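Local coordinates for possible protein of nuclear scaffold (Encephalitozoon cuniculi, PDB 3KAE) that probably serves, through its homodimeric tetratricopeptide-repeat N-terminal domain, as the Cdc27 subunit of the anaphase-promoting complex, at residues F145-V159 / E177-E189. Sequence-based numbering, arbitrary orientation.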
ATOM      1  N   PHE C 145      11.708  18.374   4.772  1.00 44.11           N
ATOM      2  CA  PHE C 145      12.168  17.179   5.470  1.00 50.23           C
ATOM      3  C   PHE C 145      11.565  15.920   4.842  1.00 49.41           C
ATOM      4  O   PHE C 145      10.356  15.781   4.776  1.00 53.24           O
ATOM      5  CB  PHE C 145      11.793  17.232   6.963  1.00 62.77           C
ATOM      6  CG  PHE C 145      12.104  15.956   7.718  1.00 75.09           C
ATOM      7  CD1 PHE C 145      11.306  14.830   7.570  1.00 61.33           C
ATOM      8  CD2 PHE C 145      13.190  15.883   8.581  1.00 71.38           C
ATOM      9  CE1 PHE C 145      11.593  13.652   8.248  1.00 46.69           C
ATOM     10  CE2 PHE C 145      13.467  14.708   9.272  1.00 65.20           C
ATOM     11  CZ  PHE C 145      12.662  13.587   9.092  1.00 63.58           C
ATOM     12  N   LEU C 146      12.426  15.016   4.393  1.00 49.37           N
ATOM     13  CA  LEU C 146      12.025  13.660   4.077  1.00 47.26           C
ATOM     14  C   LEU C 146      13.064  12.736   4.690  1.00 56.17           C
ATOM     15  O   LEU C 146      14.219  13.129   4.882  1.00 61.43           O
ATOM     16  CB  LEU C 146      11.923  13.423   2.560  1.00 41.04           C
ATOM     17  CG  LEU C 146      10.899  14.272   1.783  1.00 47.65           C
ATOM     18  CD1 LEU C 146      10.974  13.966   0.330  1.00 46.45           C
ATOM     19  CD2 LEU C 146       9.468  14.094   2.284  1.00 40.16           C
ATOM     20  N   PHE C 147      12.644  11.514   4.993  1.00 45.68           N
ATOM     21  CA  PHE C 147      13.443  10.558   5.737  1.00 49.06           C
ATOM     22  C   PHE C 147      14.708  10.107   5.039  1.00 54.37           C
ATOM     23  O   PHE C 147      15.764  10.021   5.671  1.00 42.89           O
ATOM     24  CB  PHE C 147      12.605   9.338   6.109  1.00 47.06           C
ATOM     25  CG  PHE C 147      13.380   8.253   6.809  1.00 46.12           C
ATOM     26  CD1 PHE C 147      13.936   7.195   6.088  1.00 44.85           C
ATOM     27  CD2 PHE C 147      13.535   8.277   8.191  1.00 47.56           C
ATOM     28  CE1 PHE C 147      14.641   6.190   6.737  1.00 51.93           C
ATOM     29  CE2 PHE C 147      14.228   7.271   8.851  1.00 47.60           C
ATOM     30  CZ  PHE C 147      14.787   6.231   8.125  1.00 50.15           C
ATOM     31  N   SER C 148      14.615   9.789   3.753  1.00 45.37           N
ATOM     32  CA  SER C 148      15.792   9.266   3.070  1.00 54.08           C
ATOM     33  C   SER C 148      16.931  10.282   2.845  1.00 48.03           C
ATOM     34  O   SER C 148      18.091   9.935   3.020  1.00 40.60           O
ATOM     35  CB  SER C 148      15.425   8.569   1.760  1.00 39.28           C
ATOM     36  OG  SER C 148      16.420   7.606   1.445  1.00 54.42           O
ATOM     37  N   PRO C 149      16.602  11.507   2.396  1.00 49.42           N
ATOM     38  CA  PRO C 149      17.643  12.533   2.276  1.00 49.93           C
ATOM     39  C   PRO C 149      18.274  12.848   3.655  1.00 63.31           C
ATOM     40  O   PRO C 149      19.505  12.874   3.790  1.00 48.86           O
ATOM     41  CB  PRO C 149      16.883  13.746   1.708  1.00 42.83           C
ATOM     42  CG  PRO C 149      15.708  13.156   1.016  1.00 54.00           C
ATOM     43  CD  PRO C 149      15.315  11.952   1.826  1.00 43.08           C
ATOM     44  N   VAL C 150      17.432  13.049   4.666  1.00 51.29           N
ATOM     45  CA  VAL C 150      17.908  13.320   6.013  1.00 48.22           C
ATOM     46  C   VAL C 150      18.838  12.223   6.545  1.00 53.90           C
ATOM     47  O   VAL C 150      19.961  12.516   6.975  1.00 48.80           O
ATOM     48  CB  VAL C 150      16.744  13.566   6.998  1.00 52.36           C
ATOM     49  CG1 VAL C 150      17.258  13.607   8.436  1.00 52.01           C
ATOM     50  CG2 VAL C 150      16.041  14.866   6.653  1.00 41.26           C
ATOM     51  N   GLU C 151      18.396  10.964   6.503  1.00 46.83           N
ATOM     52  CA  GLU C 151      19.215   9.883   7.064  1.00 45.81           C
ATOM     53  C   GLU C 151      20.533   9.652   6.316  1.00 44.31           C
ATOM     54  O   GLU C 151      21.544   9.283   6.923  1.00 46.09           O
ATOM     55  CB  GLU C 151      18.417   8.583   7.217  1.00 39.85           C
ATOM     56  CG  GLU C 151      17.324   8.684   8.286  1.00 57.91           C
ATOM     57  CD  GLU C 151      17.905   8.884   9.704  1.00 71.85           C
ATOM     58  OE1 GLU C 151      18.532   7.949  10.253  1.00 61.82           O
ATOM     59  OE2 GLU C 151      17.732   9.974  10.279  1.00 48.92           O
ATOM     60  N   ASN C 152      20.505   9.878   5.002  1.00 43.55           N
ATOM     61  CA  ASN C 152      21.674   9.700   4.152  1.00 44.18           C
ATOM     62  C   ASN C 152      22.655  10.855   4.273  1.00 60.81           C
ATOM     63  O   ASN C 152      23.868  10.659   4.171  1.00 47.06           O
ATOM     64  CB  ASN C 152      21.278   9.524   2.677  1.00 50.57           C
ATOM     65  CG  ASN C 152      20.860   8.115   2.364  1.00 57.21           C
ATOM     66  OD1 ASN C 152      21.698   7.250   2.130  1.00 47.14           O
ATOM     67  ND2 ASN C 152      19.554   7.866   2.388  1.00 40.94           N
ATOM     68  N   LEU C 153      22.116  12.057   4.449  1.00 59.26           N
ATOM     69  CA  LEU C 153      22.943  13.231   4.631  1.00 57.54           C
ATOM     70  C   LEU C 153      23.591  13.223   6.016  1.00 64.58           C
ATOM     71  O   LEU C 153      24.777  13.554   6.163  1.00 53.83           O
ATOM     72  CB  LEU C 153      22.137  14.504   4.382  1.00 55.14           C
ATOM     73  CG  LEU C 153      21.818  14.719   2.900  1.00 60.47           C
ATOM     74  CD1 LEU C 153      21.029  16.011   2.691  1.00 66.46           C
ATOM     75  CD2 LEU C 153      23.097  14.725   2.069  1.00 53.58           C
ATOM     76  N   LEU C 154      22.832  12.819   7.030  1.00 47.71           N
ATOM     77  CA  LEU C 154      23.414  12.653   8.349  1.00 49.11           C
ATOM     78  C   LEU C 154      24.524  11.605   8.309  1.00 61.78           C
ATOM     79  O   LEU C 154      25.641  11.821   8.790  1.00 64.75           O
ATOM     80  CB  LEU C 154      22.360  12.282   9.377  1.00 42.93           C
ATOM     81  CG  LEU C 154      21.356  13.380   9.731  1.00 58.24           C
ATOM     82  CD1 LEU C 154      20.374  12.874  10.776  1.00 47.58           C
ATOM     83  CD2 LEU C 154      22.044  14.645  10.214  1.00 62.19           C
ATOM     84  N   LEU C 155      24.208  10.463   7.726  1.00 65.07           N
ATOM     85  CA  LEU C 155      25.168   9.381   7.581  1.00 59.33           C
ATOM     86  C   LEU C 155      26.475   9.849   6.941  1.00 63.98           C
ATOM     87  O   LEU C 155      27.558   9.424   7.347  1.00 71.86           O
ATOM     88  CB  LEU C 155      24.548   8.254   6.749  1.00 66.59           C
ATOM     89  CG  LEU C 155      25.461   7.089   6.389  1.00 69.22           C
ATOM     90  CD1 LEU C 155      25.842   6.346   7.641  1.00 62.95           C
ATOM     91  CD2 LEU C 155      24.784   6.152   5.391  1.00 79.35           C
ATOM     92  N   GLU C 156      26.371  10.730   5.947  1.00 55.68           N
ATOM     93  CA  GLU C 156      27.545  11.212   5.221  1.00 74.00           C
ATOM     94  C   GLU C 156      28.130  12.478   5.843  1.00 79.49           C
ATOM     95  O   GLU C 156      29.104  13.025   5.339  1.00 87.24           O
ATOM     96  CB  GLU C 156      27.193  11.485   3.753  1.00 72.97           C
ATOM     97  CG  GLU C 156      26.752  10.255   2.957  1.00 80.22           C
ATOM     98  CD  GLU C 156      27.873   9.258   2.762  1.00 93.80           C
ATOM     99  OE1 GLU C 156      29.048   9.620   3.006  1.00109.68           O
ATOM    100  OE2 GLU C 156      27.578   8.110   2.364  1.00 80.50           O
ATOM    101  N   ASN C 157      27.520  12.936   6.934  1.00 62.79           N
ATOM    102  CA  ASN C 157      27.867  14.205   7.555  1.00 67.87           C
ATOM    103  C   ASN C 157      27.763  15.357   6.560  1.00 80.98           C
ATOM    104  O   ASN C 157      28.301  16.436   6.792  1.00 91.25           O
ATOM    105  CB  ASN C 157      29.274  14.133   8.161  1.00 68.33           C
ATOM    106  CG  ASN C 157      29.568  15.292   9.104  1.00 89.85           C
ATOM    107  OD1 ASN C 157      28.695  15.729   9.867  1.00 66.14           O
ATOM    108  ND2 ASN C 157      30.809  15.791   9.064  1.00 95.22           N
ATOM    109  N   LYS C 158      27.067  15.124   5.450  1.00 73.30           N
ATOM    110  CA  LYS C 158      26.943  16.135   4.397  1.00 64.89           C
ATOM    111  C   LYS C 158      25.626  16.920   4.439  1.00 59.57           C
ATOM    112  O   LYS C 158      25.177  17.466   3.430  1.00 61.66           O
ATOM    113  CB  LYS C 158      27.176  15.527   3.002  1.00 52.35           C
ATOM    114  CG  LYS C 158      28.454  15.997   2.306  1.00 77.35           C
ATOM    115  CD  LYS C 158      29.638  15.106   2.623  1.00 90.08           C
ATOM    116  CE  LYS C 158      29.497  13.748   1.962  1.00101.48           C
ATOM    117  NZ  LYS C 158      30.598  12.813   2.322  1.00108.02           N
ATOM    118  N   VAL C 159      25.011  16.984   5.609  1.00 59.31           N
ATOM    119  CA  VAL C 159      23.824  17.803   5.787  1.00 46.54           C
ATOM    120  C   VAL C 159      24.207  19.285   5.784  1.00 75.07           C
ATOM    121  O   VAL C 159      25.150  19.692   6.456  1.00 73.78           O
ATOM    122  CB  VAL C 159      23.090  17.424   7.082  1.00 66.50           C
ATOM    123  CG1 VAL C 159      24.077  17.401   8.257  1.00 95.44           C
ATOM    124  CG2 VAL C 159      21.941  18.367   7.334  1.00 60.22           C
ATOM    125  N   GLU C 177      10.889  17.472  13.831  1.00 77.25           N
ATOM    126  CA  GLU C 177      11.816  16.740  12.985  1.00 78.47           C
ATOM    127  C   GLU C 177      13.056  17.576  12.670  1.00 71.54           C
ATOM    128  O   GLU C 177      14.150  17.037  12.538  1.00 65.12           O
ATOM    129  CB  GLU C 177      11.131  16.244  11.700  1.00 74.64           C
ATOM    130  CG  GLU C 177      10.827  17.314  10.655  1.00 77.14           C
ATOM    131  CD  GLU C 177       9.535  18.064  10.923  1.00 84.29           C
ATOM    132  OE1 GLU C 177       9.096  18.136  12.090  1.00 93.35           O
ATOM    133  OE2 GLU C 177       8.958  18.594   9.956  1.00 79.96           O
ATOM    134  N   GLU C 178      12.889  18.891  12.561  1.00 86.48           N
ATOM    135  CA  GLU C 178      14.023  19.763  12.260  1.00 95.86           C
ATOM    136  C   GLU C 178      14.924  19.869  13.485  1.00 79.16           C
ATOM    137  O   GLU C 178      16.137  20.014  13.371  1.00 74.62           O
ATOM    138  CB  GLU C 178      13.549  21.138  11.777  1.00 99.95           C
ATOM    139  CG  GLU C 178      12.485  21.092  10.666  1.00 89.88           C
ATOM    140  CD  GLU C 178      12.992  20.494   9.353  1.00101.63           C
ATOM    141  OE1 GLU C 178      14.221  20.308   9.216  1.00 88.74           O
ATOM    142  OE2 GLU C 178      12.155  20.210   8.456  1.00 95.21           O
ATOM    143  N   GLU C 179      14.316  19.763  14.659  1.00 61.27           N
ATOM    144  CA  GLU C 179      15.060  19.664  15.911  1.00 56.70           C
ATOM    145  C   GLU C 179      15.811  18.335  15.988  1.00 63.94           C
ATOM    146  O   GLU C 179      16.905  18.257  16.535  1.00 62.70           O
ATOM    147  CB  GLU C 179      14.105  19.801  17.094  1.00 51.87           C
ATOM    148  CG  GLU C 179      14.710  19.413  18.423  1.00 90.88           C
ATOM    149  CD  GLU C 179      13.772  19.681  19.577  1.00101.06           C
ATOM    150  OE1 GLU C 179      12.662  20.201  19.318  1.00102.80           O
ATOM    151  OE2 GLU C 179      14.145  19.369  20.731  1.00 99.39           O
ATOM    152  N   TYR C 180      15.218  17.284  15.430  1.00 67.47           N
ATOM    153  CA  TYR C 180      15.859  15.976  15.430  1.00 46.00           C
ATOM    154  C   TYR C 180      17.123  16.012  14.587  1.00 59.42           C
ATOM    155  O   TYR C 180      18.142  15.397  14.924  1.00 51.13           O
ATOM    156  CB  TYR C 180      14.910  14.904  14.909  1.00 66.31           C
ATOM    157  CG  TYR C 180      15.601  13.671  14.373  1.00 49.21           C
ATOM    158  CD1 TYR C 180      15.950  13.580  13.037  1.00 48.85           C
ATOM    159  CD2 TYR C 180      15.898  12.594  15.202  1.00 60.57           C
ATOM    160  CE1 TYR C 180      16.577  12.445  12.531  1.00 45.62           C
ATOM    161  CE2 TYR C 180      16.535  11.459  14.708  1.00 42.19           C
ATOM    162  CZ  TYR C 180      16.867  11.399  13.372  1.00 48.42           C
ATOM    163  OH  TYR C 180      17.485  10.285  12.877  1.00 49.53           O
ATOM    164  N   VAL C 181      17.042  16.741  13.484  1.00 46.27           N
ATOM    165  CA  VAL C 181      18.177  16.907  12.608  1.00 59.25           C
ATOM    166  C   VAL C 181      19.271  17.752  13.278  1.00 62.03           C
ATOM    167  O   VAL C 181      20.443  17.417  13.202  1.00 56.07           O
ATOM    168  CB  VAL C 181      17.767  17.576  11.292  1.00 59.32           C
ATOM    169  CG1 VAL C 181      18.944  17.638  10.341  1.00 49.99           C
ATOM    170  CG2 VAL C 181      16.596  16.829  10.647  1.00 59.26           C
ATOM    171  N   SER C 182      18.872  18.845  13.922  1.00 60.37           N
ATOM    172  CA  SER C 182      19.796  19.705  14.646  1.00 60.83           C
ATOM    173  C   SER C 182      20.572  18.904  15.686  1.00 73.75           C
ATOM    174  O   SER C 182      21.804  18.997  15.772  1.00 61.58           O
ATOM    175  CB  SER C 182      19.035  20.832  15.338  1.00 67.08           C
ATOM    176  OG  SER C 182      18.205  21.531  14.430  1.00 88.02           O
ATOM    177  N   ASP C 183      19.836  18.126  16.477  1.00 51.52           N
ATOM    178  CA  ASP C 183      20.435  17.332  17.531  1.00 61.48           C
ATOM    179  C   ASP C 183      21.443  16.353  16.967  1.00 72.65           C
ATOM    180  O   ASP C 183      22.537  16.174  17.530  1.00 75.60           O
ATOM    181  CB  ASP C 183      19.363  16.598  18.327  1.00 63.08           C
ATOM    182  CG  ASP C 183      18.499  17.540  19.139  1.00 77.09           C
ATOM    183  OD1 ASP C 183      18.732  18.766  19.092  1.00 82.21           O
ATOM    184  OD2 ASP C 183      17.581  17.052  19.829  1.00 76.56           O
ATOM    185  N   SER C 184      21.075  15.744  15.847  1.00 58.23           N
ATOM    186  CA  SER C 184      21.913  14.757  15.176  1.00 51.85           C
ATOM    187  C   SER C 184      23.204  15.399  14.689  1.00 53.92           C
ATOM    188  O   SER C 184      24.288  14.850  14.859  1.00 53.20           O
ATOM    189  CB  SER C 184      21.163  14.103  13.996  1.00 46.69           C
ATOM    190  OG  SER C 184      19.990  13.425  14.432  1.00 48.49           O
ATOM    191  N   ILE C 185      23.096  16.564  14.072  1.00 54.50           N
ATOM    192  CA  ILE C 185      24.290  17.221  13.579  1.00 65.09           C
ATOM    193  C   ILE C 185      25.207  17.489  14.781  1.00 79.62           C
ATOM    194  O   ILE C 185      26.413  17.208  14.760  1.00 69.13           O
ATOM    195  CB  ILE C 185      23.975  18.552  12.867  1.00 65.30           C
ATOM    196  CG1 ILE C 185      23.123  18.331  11.623  1.00 61.04           C
ATOM    197  CG2 ILE C 185      25.277  19.243  12.469  1.00 65.45           C
ATOM    198  CD1 ILE C 185      22.612  19.617  11.005  1.00 64.92           C
ATOM    199  N   GLU C 186      24.612  18.003  15.849  1.00 54.26           N
ATOM    200  CA  GLU C 186      25.381  18.332  17.035  1.00 71.02           C
ATOM    201  C   GLU C 186      26.011  17.107  17.680  1.00 71.86           C
ATOM    202  O   GLU C 186      27.185  17.153  18.084  1.00 66.96           O
ATOM    203  CB  GLU C 186      24.533  19.073  18.068  1.00 70.48           C
ATOM    204  CG  GLU C 186      25.320  19.417  19.328  1.00 78.91           C
ATOM    205  CD  GLU C 186      24.474  20.073  20.408  1.00105.78           C
ATOM    206  OE1 GLU C 186      23.372  20.569  20.088  1.00102.46           O
ATOM    207  OE2 GLU C 186      24.915  20.088  21.579  1.00114.80           O
ATOM    208  N   PHE C 187      25.234  16.026  17.797  1.00 62.48           N
ATOM    209  CA  PHE C 187      25.744  14.852  18.481  1.00 56.16           C
ATOM    210  C   PHE C 187      26.906  14.270  17.695  1.00 65.96           C
ATOM    211  O   PHE C 187      27.868  13.764  18.279  1.00 67.67           O
ATOM    212  CB  PHE C 187      24.675  13.788  18.710  1.00 75.44           C
ATOM    213  CG  PHE C 187      25.239  12.475  19.177  1.00 74.87           C
ATOM    214  CD1 PHE C 187      25.576  11.487  18.262  1.00 53.85           C
ATOM    215  CD2 PHE C 187      25.498  12.255  20.534  1.00 61.10           C
ATOM    216  CE1 PHE C 187      26.127  10.289  18.685  1.00 58.56           C
ATOM    217  CE2 PHE C 187      26.037  11.058  20.966  1.00 58.11           C
ATOM    218  CZ  PHE C 187      26.352  10.065  20.038  1.00 62.57           C
ATOM    219  N   HIS C 188      26.823  14.355  16.371  1.00 63.75           N
ATOM    220  CA  HIS C 188      27.854  13.773  15.530  1.00 67.70           C
ATOM    221  C   HIS C 188      29.220  14.353  15.887  1.00 81.24           C
ATOM    222  O   HIS C 188      30.214  13.634  16.008  1.00 66.53           O
ATOM    223  CB  HIS C 188      27.579  14.027  14.056  1.00 57.60           C
ATOM    224  CG  HIS C 188      28.776  13.801  13.190  1.00 69.74           C
ATOM    225  ND1 HIS C 188      29.198  12.541  12.820  1.00 67.93           N
ATOM    226  CD2 HIS C 188      29.665  14.669  12.656  1.00 85.64           C
ATOM    227  CE1 HIS C 188      30.282  12.645  12.073  1.00 76.59           C
ATOM    228  NE2 HIS C 188      30.590  13.929  11.963  1.00 94.07           N
ATOM    229  N   GLU C 189      29.262  15.667  16.053  1.00 99.02           N
ATOM    230  CA  GLU C 189      30.520  16.352  16.299  1.00 90.80           C
ATOM    231  C   GLU C 189      30.827  16.536  17.785  1.00 89.36           C
ATOM    232  O   GLU C 189      31.935  16.912  18.139  1.00 70.30           O
ATOM    233  CB  GLU C 189      30.553  17.698  15.566  1.00 90.48           C
TER
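V150 and L154 of helix 147-155 face V181 and I185 of helix 177-189; the axes of the two short segments run almost parallel, 12° apart in direction and 10.8 Å at closest approach. L154 is a knob in a hole formed by Y180, V181, S184 and I185: its CD1 lies 3.5 Å from S184 CB, while CD2 turns to I185 CG1. One turn earlier, V150 CG1 and V181 CG2 meet tip to tip at 4.0 Å. V159, past the helix end, extends this apolar seam, its CG1 packing 3.6 Å from I185 CG1.

At the N-terminal end, the F145 ring presents one face to E177, with E177 CG over that face 3.7 Å from the ring centroid, a CH-pi contact made by the aliphatic part of the glutamate. V181 CG2 approaches the edge of the same ring. With its CG set anti to the backbone N (chi1 158°), the Y180 ring reaches across the interface, and its OH donates to E151 OE2 at 2.6 Å, on the syn side and 25° out of the carboxylate plane. The other carboxylate oxygen, E151 OE1, bonds N213 of helix 206-220, tying this acid to a third helix. At the far end, N157 has positive phi and its N bonds L154 O, as in a Schellman motif, though the second bond, from K158 N to L153 O, is weak and doubtful in the model. The N157 side chain runs across that of H188, its amide inclined to the ring, with N157 OD1 3.1 Å from H188 CD2, a contact and not a hydrogen bond.

F23 of the second subunit meets both F145 and Y180, edge-to-face with the latter, so the aromatic end of this contact also belongs to the homodimer interface. The near-parallel pair, with L154 as a knob from helix 147-155, resembles equivalent helices of adjacent repeats in a tetratricopeptide-repeat solenoid, not the antiparallel pair within one repeat.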